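Long-range contacts in hypothetical conserved protein TTC0263 (Thermus thermophilus, PDB 2PL2), which is of unknown function but belongs to the tetratricopeptide repeat proteins, all-helical scaffolds of antiparallel helix pairs that commonly mediate protein-protein contacts: residues A[23-28]-A[47-52]; A[71-76]-A[111-116]; A[102-107]-A[126-131]; A[119-124]-A[141-146]; A[152-157]-A[175-180]. One frame throughout, in Å; residues are numbered along the deposited sequence.

Interaction 1: residues A[23-28]-A[47-52]; sequences AALTLF and RTQLKL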
# COMPACT_ATOMS: atom_id res chain seq x y z
N ALA A 23 11.91 3.27 6.52
CA ALA A 23 13.31 3.27 6.95
C ALA A 23 14.20 3.15 5.72
O ALA A 23 15.31 3.67 5.70
CB ALA A 23 13.58 2.10 7.90
N ALA A 24 13.68 2.47 4.70
CA ALA A 24 14.42 2.27 3.46
C ALA A 24 14.67 3.60 2.75
O ALA A 24 15.78 3.88 2.30
CB ALA A 24 13.64 1.32 2.54
N LEU A 25 13.62 4.42 2.69
CA LEU A 25 13.68 5.72 2.03
C LEU A 25 14.81 6.60 2.55
O LEU A 25 15.60 7.11 1.76
CB LEU A 25 12.36 6.46 2.22
CG LEU A 25 12.31 7.79 1.45
CD1 LEU A 25 11.94 7.49 -0.01
CD2 LEU A 25 11.27 8.71 2.06
N THR A 26 14.88 6.77 3.86
CA THR A 26 15.91 7.60 4.48
C THR A 26 17.33 7.13 4.18
O THR A 26 18.24 7.94 4.01
CB THR A 26 15.69 7.71 6.01
OG1 THR A 26 15.98 6.45 6.63
CG2 THR A 26 14.26 8.09 6.33
N LEU A 27 17.52 5.81 4.11
CA LEU A 27 18.84 5.27 3.82
C LEU A 27 19.23 5.55 2.37
O LEU A 27 20.37 5.86 2.08
CB LEU A 27 18.88 3.77 4.09
CG LEU A 27 18.90 3.37 5.57
CD1 LEU A 27 18.60 1.89 5.69
CD2 LEU A 27 20.24 3.71 6.19
N PHE A 28 18.26 5.42 1.47
CA PHE A 28 18.49 5.66 0.05
C PHE A 28 18.77 7.15 -0.21
O PHE A 28 19.40 7.51 -1.21
CB PHE A 28 17.29 5.19 -0.79
CG PHE A 28 17.09 3.70 -0.77
CD1 PHE A 28 18.19 2.84 -0.79
CD2 PHE A 28 15.81 3.15 -0.73
CE1 PHE A 28 18.01 1.46 -0.76
CE2 PHE A 28 15.63 1.78 -0.71
CZ PHE A 28 16.73 0.94 -0.73
N ARG A 47 11.60 3.05 -6.12
CA ARG A 47 10.82 1.86 -5.77
C ARG A 47 10.19 2.04 -4.41
O ARG A 47 9.01 1.74 -4.20
CB ARG A 47 11.71 0.61 -5.76
CG ARG A 47 11.92 -0.02 -7.13
CD ARG A 47 12.54 -1.40 -6.99
NE ARG A 47 11.57 -2.44 -6.67
CZ ARG A 47 11.89 -3.69 -6.36
NH1 ARG A 47 13.16 -4.06 -6.34
NH2 ARG A 47 10.94 -4.58 -6.08
N THR A 48 10.98 2.56 -3.47
CA THR A 48 10.49 2.80 -2.13
C THR A 48 9.40 3.88 -2.11
O THR A 48 8.45 3.80 -1.32
CB THR A 48 11.64 3.21 -1.22
OG1 THR A 48 12.72 2.29 -1.38
CG2 THR A 48 11.18 3.21 0.24
N GLN A 49 9.52 4.88 -2.99
CA GLN A 49 8.53 5.95 -3.08
C GLN A 49 7.19 5.42 -3.56
O GLN A 49 6.13 5.86 -3.10
CB GLN A 49 9.03 7.05 -4.02
CG GLN A 49 10.30 7.76 -3.53
CD GLN A 49 10.78 8.84 -4.47
OE1 GLN A 49 10.93 8.61 -5.66
NE2 GLN A 49 11.05 10.03 -3.93
N LEU A 50 7.21 4.49 -4.51
CA LEU A 50 5.97 3.91 -5.03
C LEU A 50 5.26 3.20 -3.87
O LEU A 50 4.05 3.33 -3.71
CB LEU A 50 6.28 2.91 -6.16
CG LEU A 50 6.71 3.44 -7.53
CD1 LEU A 50 7.41 2.33 -8.31
CD2 LEU A 50 5.50 3.95 -8.31
N LYS A 51 6.03 2.45 -3.08
CA LYS A 51 5.49 1.73 -1.93
C LYS A 51 4.90 2.69 -0.91
O LYS A 51 3.86 2.42 -0.32
CB LYS A 51 6.59 0.88 -1.27
CG LYS A 51 6.99 -0.35 -2.06
CD LYS A 51 5.83 -1.35 -2.15
CE LYS A 51 6.01 -2.36 -3.28
NZ LYS A 51 7.29 -3.13 -3.20
N LEU A 52 5.56 3.83 -0.71
CA LEU A 52 5.07 4.83 0.24
C LEU A 52 4.04 5.77 -0.40
O LEU A 52 3.80 6.86 0.10
CB LEU A 52 6.25 5.64 0.80
CG LEU A 52 7.31 4.85 1.57
CD1 LEU A 52 8.38 5.79 2.13
CD2 LEU A 52 6.64 4.07 2.70

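Interaction 2: residues A[71-76]-A[111-116]; sequences RYLGGY and ERVNPR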
# COMPACT_ATOMS: atom_id res chain seq x y z
N ARG A 71 20.16 2.33 -20.69
CA ARG A 71 20.57 0.93 -20.75
C ARG A 71 20.24 0.19 -19.47
O ARG A 71 20.32 -1.05 -19.41
CB ARG A 71 22.07 0.84 -21.04
CG ARG A 71 22.41 1.04 -22.51
CD ARG A 71 23.91 1.11 -22.74
NE ARG A 71 24.24 0.89 -24.14
CZ ARG A 71 24.23 -0.31 -24.72
NH1 ARG A 71 23.92 -1.39 -24.00
NH2 ARG A 71 24.52 -0.43 -26.01
N TYR A 72 19.88 0.94 -18.43
CA TYR A 72 19.52 0.39 -17.13
C TYR A 72 18.02 0.07 -17.11
O TYR A 72 17.19 0.95 -17.36
CB TYR A 72 19.87 1.39 -16.04
CG TYR A 72 19.66 0.91 -14.63
CD1 TYR A 72 20.29 -0.25 -14.17
CD2 TYR A 72 18.90 1.65 -13.72
CE1 TYR A 72 20.18 -0.64 -12.83
CE2 TYR A 72 18.79 1.27 -12.39
CZ TYR A 72 19.44 0.13 -11.95
OH TYR A 72 19.38 -0.23 -10.63
N LEU A 73 17.68 -1.19 -16.82
CA LEU A 73 16.29 -1.62 -16.78
C LEU A 73 15.50 -0.94 -15.67
O LEU A 73 14.29 -0.74 -15.81
CB LEU A 73 16.22 -3.14 -16.58
CG LEU A 73 16.60 -3.99 -17.79
CD1 LEU A 73 16.51 -5.45 -17.41
CD2 LEU A 73 15.66 -3.68 -18.96
N GLY A 74 16.17 -0.61 -14.58
CA GLY A 74 15.52 0.05 -13.46
C GLY A 74 14.60 1.19 -13.84
O GLY A 74 13.45 1.24 -13.41
N GLY A 75 15.10 2.11 -14.66
CA GLY A 75 14.32 3.25 -15.10
C GLY A 75 12.97 2.89 -15.69
O GLY A 75 11.94 3.48 -15.32
N TYR A 76 12.96 1.94 -16.61
CA TYR A 76 11.72 1.52 -17.25
C TYR A 76 10.80 0.84 -16.23
O TYR A 76 9.60 1.09 -16.21
CB TYR A 76 12.03 0.55 -18.40
CG TYR A 76 13.05 1.07 -19.40
CD1 TYR A 76 12.66 1.83 -20.50
CD2 TYR A 76 14.40 0.80 -19.23
CE1 TYR A 76 13.60 2.31 -21.41
CE2 TYR A 76 15.35 1.28 -20.12
CZ TYR A 76 14.95 2.04 -21.21
OH TYR A 76 15.91 2.52 -22.09
N GLU A 111 12.17 -3.92 -23.19
CA GLU A 111 12.30 -5.23 -23.80
C GLU A 111 13.43 -5.22 -24.84
O GLU A 111 14.06 -6.25 -25.10
CB GLU A 111 10.98 -5.64 -24.45
CG GLU A 111 11.05 -6.93 -25.26
CD GLU A 111 9.70 -7.36 -25.83
OE1 GLU A 111 8.99 -6.50 -26.40
OE2 GLU A 111 9.35 -8.56 -25.70
N ARG A 112 13.68 -4.05 -25.42
CA ARG A 112 14.74 -3.89 -26.41
C ARG A 112 16.11 -3.94 -25.76
O ARG A 112 17.10 -4.28 -26.41
CB ARG A 112 14.57 -2.56 -27.15
CG ARG A 112 13.24 -2.42 -27.88
CD ARG A 112 13.10 -3.46 -28.99
NE ARG A 112 11.81 -3.38 -29.68
CZ ARG A 112 11.47 -4.14 -30.71
NH1 ARG A 112 12.32 -5.04 -31.19
NH2 ARG A 112 10.27 -3.99 -31.26
N VAL A 113 16.17 -3.61 -24.47
CA VAL A 113 17.42 -3.62 -23.72
C VAL A 113 17.71 -5.00 -23.12
O VAL A 113 18.84 -5.30 -22.75
CB VAL A 113 17.35 -2.59 -22.57
CG1 VAL A 113 18.66 -2.58 -21.79
CG2 VAL A 113 17.03 -1.21 -23.13
N ASN A 114 16.67 -5.83 -23.03
CA ASN A 114 16.81 -7.18 -22.49
C ASN A 114 15.47 -7.92 -22.62
O ASN A 114 14.52 -7.63 -21.90
CB ASN A 114 17.21 -7.14 -21.02
CG ASN A 114 17.61 -8.50 -20.49
OD1 ASN A 114 17.09 -9.54 -20.92
ND2 ASN A 114 18.55 -8.51 -19.54
N PRO A 115 15.39 -8.90 -23.54
CA PRO A 115 14.16 -9.67 -23.75
C PRO A 115 13.98 -10.82 -22.77
O PRO A 115 12.89 -11.36 -22.62
CB PRO A 115 14.31 -10.19 -25.18
CG PRO A 115 15.44 -9.35 -25.77
CD PRO A 115 16.35 -9.17 -24.62
N ARG A 116 15.06 -11.19 -22.10
CA ARG A 116 15.02 -12.30 -21.15
C ARG A 116 14.85 -11.90 -19.69
O ARG A 116 15.18 -12.67 -18.80
CB ARG A 116 16.30 -13.13 -21.29
CG ARG A 116 16.51 -13.78 -22.65
CD ARG A 116 17.85 -14.49 -22.67
NE ARG A 116 17.98 -15.42 -21.55
CZ ARG A 116 19.14 -15.72 -20.96
NH1 ARG A 116 20.27 -15.16 -21.37
NH2 ARG A 116 19.16 -16.58 -19.94

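Interaction 3: residues A[102-107]-A[126-131]; sequences QALSVL and LVYALL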
# COMPACT_ATOMS: atom_id res chain seq x y z
N GLN A 102 1.16 4.13 -21.78
CA GLN A 102 2.54 4.59 -21.59
C GLN A 102 3.37 3.52 -20.92
O GLN A 102 4.56 3.35 -21.23
CB GLN A 102 2.59 5.86 -20.72
CG GLN A 102 1.88 7.06 -21.33
CD GLN A 102 2.21 8.36 -20.60
OE1 GLN A 102 3.33 8.87 -20.70
NE2 GLN A 102 1.24 8.89 -19.87
N ALA A 103 2.75 2.80 -19.99
CA ALA A 103 3.41 1.72 -19.26
C ALA A 103 3.77 0.60 -20.23
O ALA A 103 4.84 0.01 -20.12
CB ALA A 103 2.51 1.20 -18.13
N LEU A 104 2.88 0.31 -21.18
CA LEU A 104 3.13 -0.72 -22.17
C LEU A 104 4.27 -0.30 -23.07
O LEU A 104 5.12 -1.10 -23.46
CB LEU A 104 1.91 -0.95 -23.06
CG LEU A 104 0.83 -1.93 -22.63
CD1 LEU A 104 -0.11 -2.16 -23.81
CD2 LEU A 104 1.45 -3.26 -22.20
N SER A 105 4.27 0.98 -23.42
CA SER A 105 5.29 1.53 -24.29
C SER A 105 6.67 1.47 -23.66
O SER A 105 7.63 1.03 -24.29
CB SER A 105 4.94 2.98 -24.65
OG SER A 105 5.82 3.50 -25.62
N VAL A 106 6.76 1.90 -22.42
CA VAL A 106 8.04 1.91 -21.72
C VAL A 106 8.55 0.49 -21.47
O VAL A 106 9.75 0.22 -21.53
CB VAL A 106 7.91 2.67 -20.38
CG1 VAL A 106 9.21 2.64 -19.64
CG2 VAL A 106 7.50 4.13 -20.65
N LEU A 107 7.63 -0.42 -21.19
CA LEU A 107 8.00 -1.81 -20.96
C LEU A 107 8.55 -2.37 -22.26
O LEU A 107 9.55 -3.08 -22.26
CB LEU A 107 6.78 -2.62 -20.49
CG LEU A 107 6.36 -2.38 -19.04
CD1 LEU A 107 5.03 -3.06 -18.77
CD2 LEU A 107 7.42 -2.93 -18.10
N LEU A 126 0.72 -7.79 -16.22
CA LEU A 126 -0.09 -7.08 -15.25
C LEU A 126 -0.72 -5.86 -15.91
O LEU A 126 -1.82 -5.44 -15.55
CB LEU A 126 0.77 -6.66 -14.07
CG LEU A 126 0.06 -6.14 -12.80
CD1 LEU A 126 1.10 -5.90 -11.70
CD2 LEU A 126 -0.70 -4.85 -13.11
N VAL A 127 -0.01 -5.28 -16.89
CA VAL A 127 -0.50 -4.11 -17.60
C VAL A 127 -1.58 -4.48 -18.61
O VAL A 127 -2.58 -3.77 -18.74
CB VAL A 127 0.66 -3.37 -18.31
CG1 VAL A 127 0.11 -2.23 -19.18
CG2 VAL A 127 1.64 -2.81 -17.27
N TYR A 128 -1.38 -5.58 -19.33
CA TYR A 128 -2.39 -6.02 -20.29
C TYR A 128 -3.69 -6.36 -19.57
O TYR A 128 -4.78 -6.13 -20.10
CB TYR A 128 -1.91 -7.25 -21.05
CG TYR A 128 -0.99 -6.95 -22.19
CD1 TYR A 128 -1.34 -6.03 -23.19
CD2 TYR A 128 0.23 -7.59 -22.30
CE1 TYR A 128 -0.50 -5.77 -24.26
CE2 TYR A 128 1.08 -7.34 -23.37
CZ TYR A 128 0.70 -6.43 -24.35
OH TYR A 128 1.55 -6.19 -25.39
N ALA A 129 -3.58 -6.91 -18.36
CA ALA A 129 -4.77 -7.26 -17.58
C ALA A 129 -5.55 -6.00 -17.22
O ALA A 129 -6.76 -5.93 -17.43
CB ALA A 129 -4.35 -8.02 -16.32
N LEU A 130 -4.85 -5.00 -16.68
CA LEU A 130 -5.50 -3.74 -16.32
C LEU A 130 -6.18 -3.15 -17.55
O LEU A 130 -7.15 -2.41 -17.43
CB LEU A 130 -4.47 -2.76 -15.76
CG LEU A 130 -3.81 -3.24 -14.47
CD1 LEU A 130 -2.67 -2.32 -14.07
CD2 LEU A 130 -4.85 -3.31 -13.36
N LEU A 131 -5.65 -3.49 -18.72
CA LEU A 131 -6.21 -3.02 -19.99
C LEU A 131 -7.35 -3.94 -20.41
O LEU A 131 -7.92 -3.79 -21.48
CB LEU A 131 -5.14 -3.02 -21.08
CG LEU A 131 -4.10 -1.88 -21.14
CD1 LEU A 131 -2.97 -2.29 -22.07
CD2 LEU A 131 -4.75 -0.60 -21.61

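Interaction 4: residues A[119-124]-A[141-146]; sequences PLHLQR and LKQALA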
# COMPACT_ATOMS: atom_id res chain seq x y z
N PRO A 119 10.90 -9.91 -14.76
CA PRO A 119 10.08 -8.81 -14.25
C PRO A 119 9.33 -8.04 -15.32
O PRO A 119 8.16 -7.69 -15.13
CB PRO A 119 11.10 -7.96 -13.50
CG PRO A 119 12.04 -9.01 -12.95
CD PRO A 119 12.24 -9.90 -14.14
N LEU A 120 9.99 -7.78 -16.45
CA LEU A 120 9.36 -7.04 -17.54
C LEU A 120 8.11 -7.74 -18.03
O LEU A 120 7.04 -7.14 -18.10
CB LEU A 120 10.31 -6.85 -18.72
CG LEU A 120 11.55 -5.97 -18.54
CD1 LEU A 120 12.26 -5.83 -19.88
CD2 LEU A 120 11.14 -4.60 -18.03
N HIS A 121 8.26 -9.01 -18.39
CA HIS A 121 7.14 -9.80 -18.88
C HIS A 121 6.04 -9.90 -17.83
O HIS A 121 4.86 -9.97 -18.14
CB HIS A 121 7.65 -11.17 -19.32
CG HIS A 121 8.55 -11.13 -20.51
ND1 HIS A 121 8.08 -10.86 -21.79
CD2 HIS A 121 9.89 -11.26 -20.63
CE1 HIS A 121 9.09 -10.83 -22.63
NE2 HIS A 121 10.21 -11.06 -21.95
N LEU A 122 6.45 -9.89 -16.56
CA LEU A 122 5.50 -9.95 -15.47
C LEU A 122 4.70 -8.65 -15.47
O LEU A 122 3.46 -8.67 -15.45
CB LEU A 122 6.23 -10.10 -14.13
CG LEU A 122 5.31 -9.93 -12.90
CD1 LEU A 122 4.11 -10.88 -13.03
CD2 LEU A 122 6.08 -10.16 -11.60
N GLN A 123 5.42 -7.53 -15.51
CA GLN A 123 4.79 -6.22 -15.53
C GLN A 123 3.95 -6.05 -16.78
O GLN A 123 2.84 -5.51 -16.73
CB GLN A 123 5.84 -5.11 -15.49
CG GLN A 123 6.00 -4.44 -14.14
CD GLN A 123 4.70 -3.87 -13.61
OE1 GLN A 123 4.01 -3.13 -14.31
NE2 GLN A 123 4.37 -4.19 -12.36
N ARG A 124 4.46 -6.51 -17.91
CA ARG A 124 3.72 -6.38 -19.15
C ARG A 124 2.39 -7.11 -19.03
O ARG A 124 1.37 -6.61 -19.49
CB ARG A 124 4.54 -6.94 -20.32
CG ARG A 124 4.01 -6.52 -21.69
CD ARG A 124 4.93 -7.01 -22.82
NE ARG A 124 4.97 -8.47 -22.92
CZ ARG A 124 5.77 -9.13 -23.75
NH1 ARG A 124 6.60 -8.46 -24.54
NH2 ARG A 124 5.76 -10.46 -23.78
N LEU A 141 2.59 -13.38 -19.02
CA LEU A 141 2.84 -14.03 -17.74
C LEU A 141 3.46 -15.41 -17.95
O LEU A 141 4.43 -15.77 -17.28
CB LEU A 141 1.55 -14.13 -16.93
CG LEU A 141 1.05 -12.77 -16.44
CD1 LEU A 141 -0.11 -12.95 -15.47
CD2 LEU A 141 2.18 -12.01 -15.76
N LYS A 142 2.92 -16.17 -18.90
CA LYS A 142 3.47 -17.48 -19.19
C LYS A 142 4.89 -17.26 -19.65
O LYS A 142 5.80 -18.02 -19.30
CB LYS A 142 2.65 -18.19 -20.27
CG LYS A 142 1.31 -18.64 -19.74
CD LYS A 142 0.60 -19.62 -20.64
CE LYS A 142 -0.66 -20.13 -19.95
NZ LYS A 142 -1.44 -21.11 -20.76
N GLN A 143 5.09 -16.20 -20.41
CA GLN A 143 6.42 -15.86 -20.90
C GLN A 143 7.29 -15.61 -19.68
O GLN A 143 8.36 -16.19 -19.54
CB GLN A 143 6.35 -14.59 -21.77
CG GLN A 143 7.17 -14.65 -23.04
CD GLN A 143 8.62 -15.03 -22.79
OE1 GLN A 143 8.92 -16.14 -22.36
NE2 GLN A 143 9.53 -14.10 -23.09
N ALA A 144 6.79 -14.77 -18.77
CA ALA A 144 7.51 -14.45 -17.53
C ALA A 144 7.92 -15.73 -16.82
O ALA A 144 9.08 -15.90 -16.44
CB ALA A 144 6.63 -13.61 -16.61
N LEU A 145 6.95 -16.62 -16.65
CA LEU A 145 7.14 -17.91 -15.98
C LEU A 145 8.17 -18.79 -16.67
O LEU A 145 8.99 -19.43 -16.02
CB LEU A 145 5.79 -18.63 -15.93
CG LEU A 145 5.48 -19.63 -14.83
CD1 LEU A 145 5.80 -19.07 -13.45
CD2 LEU A 145 4.01 -19.97 -14.93
N ALA A 146 8.13 -18.82 -18.00
CA ALA A 146 9.08 -19.61 -18.78
C ALA A 146 10.51 -19.18 -18.49
O ALA A 146 11.44 -19.98 -18.55
CB ALA A 146 8.78 -19.46 -20.25

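Interaction 5: residues A[152-157]-A[175-180]; sequences EIRSAL and AKALEQ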
# COMPACT_ATOMS: atom_id res chain seq x y z
N GLU A 152 5.87 -15.72 -6.86
CA GLU A 152 5.33 -14.41 -7.21
C GLU A 152 4.64 -14.45 -8.58
O GLU A 152 3.55 -13.90 -8.73
CB GLU A 152 6.44 -13.35 -7.22
CG GLU A 152 5.99 -11.99 -7.78
CD GLU A 152 7.10 -10.95 -7.79
OE1 GLU A 152 8.24 -11.28 -8.18
OE2 GLU A 152 6.83 -9.79 -7.41
N ILE A 153 5.25 -15.10 -9.57
CA ILE A 153 4.62 -15.14 -10.87
C ILE A 153 3.44 -16.11 -10.90
O ILE A 153 2.40 -15.80 -11.49
CB ILE A 153 5.62 -15.49 -12.01
CG1 ILE A 153 6.88 -14.60 -11.94
CG2 ILE A 153 4.94 -15.30 -13.37
CD1 ILE A 153 6.59 -13.13 -12.30
N ARG A 154 3.59 -17.28 -10.27
CA ARG A 154 2.47 -18.23 -10.23
C ARG A 154 1.26 -17.49 -9.67
O ARG A 154 0.13 -17.71 -10.12
CB ARG A 154 2.76 -19.45 -9.35
CG ARG A 154 4.13 -20.12 -9.48
CD ARG A 154 4.45 -20.74 -10.84
NE ARG A 154 3.31 -21.39 -11.49
CZ ARG A 154 3.38 -22.51 -12.20
NH1 ARG A 154 4.53 -23.15 -12.35
NH2 ARG A 154 2.30 -22.97 -12.80
N SER A 155 1.48 -16.60 -8.69
CA SER A 155 0.40 -15.82 -8.07
C SER A 155 -0.27 -14.83 -9.04
O SER A 155 -1.49 -14.68 -9.06
CB SER A 155 0.91 -15.02 -6.88
OG SER A 155 1.80 -15.80 -6.11
N ALA A 156 0.54 -14.14 -9.84
CA ALA A 156 -0.01 -13.20 -10.81
C ALA A 156 -0.90 -13.99 -11.76
O ALA A 156 -2.05 -13.61 -12.04
CB ALA A 156 1.10 -12.51 -11.57
N LEU A 157 -0.35 -15.11 -12.25
CA LEU A 157 -1.07 -16.00 -13.15
C LEU A 157 -2.41 -16.37 -12.50
O LEU A 157 -3.46 -16.32 -13.14
CB LEU A 157 -0.26 -17.28 -13.38
CG LEU A 157 0.09 -17.59 -14.84
CD1 LEU A 157 0.82 -18.94 -14.92
CD2 LEU A 157 -1.20 -17.62 -15.68
N ALA A 175 -1.74 -23.57 -5.58
CA ALA A 175 -1.28 -24.85 -5.02
C ALA A 175 0.19 -25.08 -5.41
O ALA A 175 1.00 -25.55 -4.60
CB ALA A 175 -2.14 -25.99 -5.54
N LYS A 176 0.54 -24.73 -6.65
CA LYS A 176 1.92 -24.87 -7.10
C LYS A 176 2.81 -23.85 -6.40
O LYS A 176 3.86 -24.19 -5.85
CB LYS A 176 2.01 -24.66 -8.62
CG LYS A 176 3.41 -24.92 -9.16
CD LYS A 176 3.85 -26.36 -8.86
CE LYS A 176 5.35 -26.54 -8.98
NZ LYS A 176 5.84 -26.34 -10.38
N ALA A 177 2.38 -22.59 -6.43
CA ALA A 177 3.12 -21.51 -5.78
C ALA A 177 3.39 -21.89 -4.34
O ALA A 177 4.49 -21.68 -3.83
CB ALA A 177 2.34 -20.20 -5.86
N LEU A 178 2.40 -22.47 -3.67
CA LEU A 178 2.56 -22.88 -2.27
C LEU A 178 3.52 -24.06 -2.08
O LEU A 178 4.00 -24.28 -0.98
CB LEU A 178 1.21 -23.18 -1.63
CG LEU A 178 0.59 -21.91 -1.03
CD1 LEU A 178 -0.88 -22.09 -0.78
CD2 LEU A 178 1.34 -21.54 0.26
N GLU A 179 3.80 -24.81 -3.14
CA GLU A 179 4.75 -25.90 -3.01
C GLU A 179 6.16 -25.31 -3.04
O GLU A 179 7.08 -25.83 -2.43
CB GLU A 179 4.58 -26.92 -4.13
CG GLU A 179 3.17 -27.52 -4.22
CD GLU A 179 2.78 -28.36 -3.00
OE1 GLU A 179 2.97 -27.89 -1.85
OE2 GLU A 179 2.27 -29.49 -3.18
N GLN A 180 6.33 -24.21 -3.76
CA GLN A 180 7.64 -23.58 -3.83
C GLN A 180 7.97 -22.86 -2.52
O GLN A 180 9.13 -22.82 -2.09
CB GLN A 180 7.69 -22.60 -5.00
CG GLN A 180 7.45 -23.27 -6.32
CD GLN A 180 7.17 -22.28 -7.42
OE1 GLN A 180 6.37 -21.35 -7.25
NE2 GLN A 180 7.82 -22.48 -8.57

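Interaction 1: residues A[23-28]-A[47-52]
Thr48 lies across from Ala24, Leu25 and Phe28, and the two branches of its side chain meet different partners. With chi1 at -49°, OG1 stands beside the backbone N and anti to the carbonyl carbon, while CG2 is anti to the backbone N. The methyl faces helix 21-32, with CG2 3.9 Å from Ala24 CB and 4.0 Å from Leu25 CB. The hydroxyl comes to the edge of the Phe28 ring, near its plane, where OG1 lies 3.0 Å from CE2. This oxygen is already hydrogen-bonded to Trp44 O, one turn back in its own helix, so its approach to the ring adds contact without leaving a buried hydroxyl in need of a partner. Leu25 has CG anti to its backbone N (chi1 -175°), and three of its carbons, CB and both methyls, share the work: CD1 packs 3.9 Å from Gln49 CG, the two side chains crossing at about a right angle, while CB and CD2 meet the Leu52 CD1 methyl, CB at 4.0 Å. Leu52, just past the last turn of helix 39-51, thus closes one end of the contact. The short axes run antiparallel at 150° and 9.4 Å, consecutive helices packed as in tetratricopeptide repeat folds. Tyr16 of helix 6-17 also touches Thr48, the Trp44 ring meets that of Phe28, and helix 55-68 packs on Gln49 through Pro57, Ala58 and Asn61.

Interaction 2: residues A[71-76]-A[111-116]
Val113 has CG1 anti to its backbone N (chi1 -179°) and CG2 beside it, so its two methyls meet different parts of segment 71-76. CG1 comes within 3.3 Å of the carbonyl oxygen Arg71 O, and CG2 lies 4.0 Å from Tyr76 OH, obliquely to the ring. In Leu73, chi1 of -73° sets CG anti to the carbonyl carbon; beyond it the methyls diverge, CD2 lying 4.1 Å from Val113 CB and CD1 4.0 Å from Asn114 CB. The Leu73 and Val113 side chains lie side by side, pointing opposite ways, whereas Asn114 crosses Leu73 at about a right angle. Asn114 also forms an Asx turn, Arg116 N donating to its OD1 (2.9 Å) in the carbonyl plane, a bent bond (131° at the hydrogen) where the chain leaves helix 93-113. The Tyr76 hydroxyl is hydrogen-bonded to Pro70 O. The contact thus joins the start of helix 73-88 to the end of its antiparallel neighbour, helix 93-113, with Leu120 of helix 118-130 packing on Leu73.

Interaction 3: residues A[102-107]-A[126-131]
Segments 102-107 and 126-130, of helices 93-113 and 118-130, run antiparallel at 157° with axes 10.0 Å apart, and Leu104 and Val127 are the residues whose CA atoms lie nearest across them. Leu104 carries most of the contact. Its CD2 packs 3.5 Å from Val127 CG1, the two side chains overlapping alongside with opposed directions, and the same methyl sits over one face of the Tyr128 ring in a CH-pi contact, 3.9 Å from the centroid and offset toward the rim. The other methyl, CD1, meets Leu131 CD1 tip to tip. Apolar packing of this kind between consecutive antiparallel helices builds up a tetratricopeptide repeat array. Val127 divides its branches: CG1 (chi1 174°) is anti to the backbone N and serves Leu104, whereas CG2, beside that N, touches Leu107 CD1 at 3.7 Å and, less closely, Ala103 CB. Leu107 reaches on to Leu120 and Gln123 of helix 118-130, while Tyr128 also packs on Lys136, Ala137 and Ser140 of helix 134-147.

Interaction 4: residues A[119-124]-A[141-146]
His121 and Leu122 meet Ala144 and Leu141 in the apolar part of this contact. His121 CB rests 3.7 Å from Ala144 CA, and the Ala144 methyl fits between the two residues, with CB 3.8 Å from His121 CB and 3.7 Å from Leu122 N. Leu122 has CG anti to the backbone N (chi1 170°); its CD1 lies 3.5 Å from Leu141 CD2, the two side chains crossing obliquely. The polar part lies at the imidazole. Gln143 NE2 stands over one face of the His121 ring, offset toward the rim, and the ring and amide planes are 60° apart. At the ring edge, in its plane, lies Arg124 NH2. Both His121 and Arg124 have partners beyond the contact: His121 NE2 is hydrogen-bonded to Pro115 O, and Arg124 NH1 forms a salt bridge to Glu111 OE2. The short axes approach to 7.6 Å, antiparallel at 161°. Such close approach of consecutive helices over a small residue, here Ala144, is characteristic of the tetratricopeptide repeat.

Interaction 5: residues A[152-157]-A[175-180]
Arg154 lies across Ala177, Gln180 and Lys176, which its CB, CG and guanidinium meet in that order. CB packs on the Ala177 methyl, 3.6 Å from its CB. Next along the chain, CG lies 3.4 Å from Gln180 OE1, the two side chains crossing at about a right angle with guanidinium and amide planes 78° apart. The arginine chain then bends at chi2 (-63°) and chi3, and Lys176 CG comes to sit over the centre of one guanidinium face, 3.8 Å above its plane. Here a lysine methylene lies on the flat cation. The lysine ammonium is also near, Arg154 NH1 and Lys176 NZ being 4.0 Å apart, a repulsion probably eased by Asp149, which forms a salt bridge to Arg154 NH1 and also accepts a hydrogen bond from Gln180 NE2. Gln173 OE1 accepts a further hydrogen bond from Arg154 NH2. The short segments run antiparallel at 167°, with axes 8.6 Å apart, as expected of paired helices in a tetratricopeptide repeat array. Leu145 of helix 134-147 packs against Arg154, and Leu187 of helix 185-195 covers Ser155 and Ala177, so that helices 151-164 and 167-180 are packed between their neighbours in the chain.

In the fold
Interaction 1 is the buried contact, interactions 3 and 4 are partly buried, and interactions 2 and 5 lie at the surface. Chemistry follows burial only in part: interaction 3 is apolar, but so, mostly, is interaction 2; interaction 1 adds a hydroxyl at a ring edge, interaction 4 an amide over an imidazole, and interaction 5 is dominated by a guanidinium and its polar neighbours. Interactions 2 and 3 share helix 93-113, and 3 and 4 share helix 118-130, where Leu107 packs on Arg124. Interactions 2 and 4 are tied by polar bonds and by Leu120 packing on Glu111 and Asn114. Leu122 and Leu145 join interaction 4 to interaction 5 by packing. Interaction 1 touches none of the others, its centre about 22 Å from that of interaction 2.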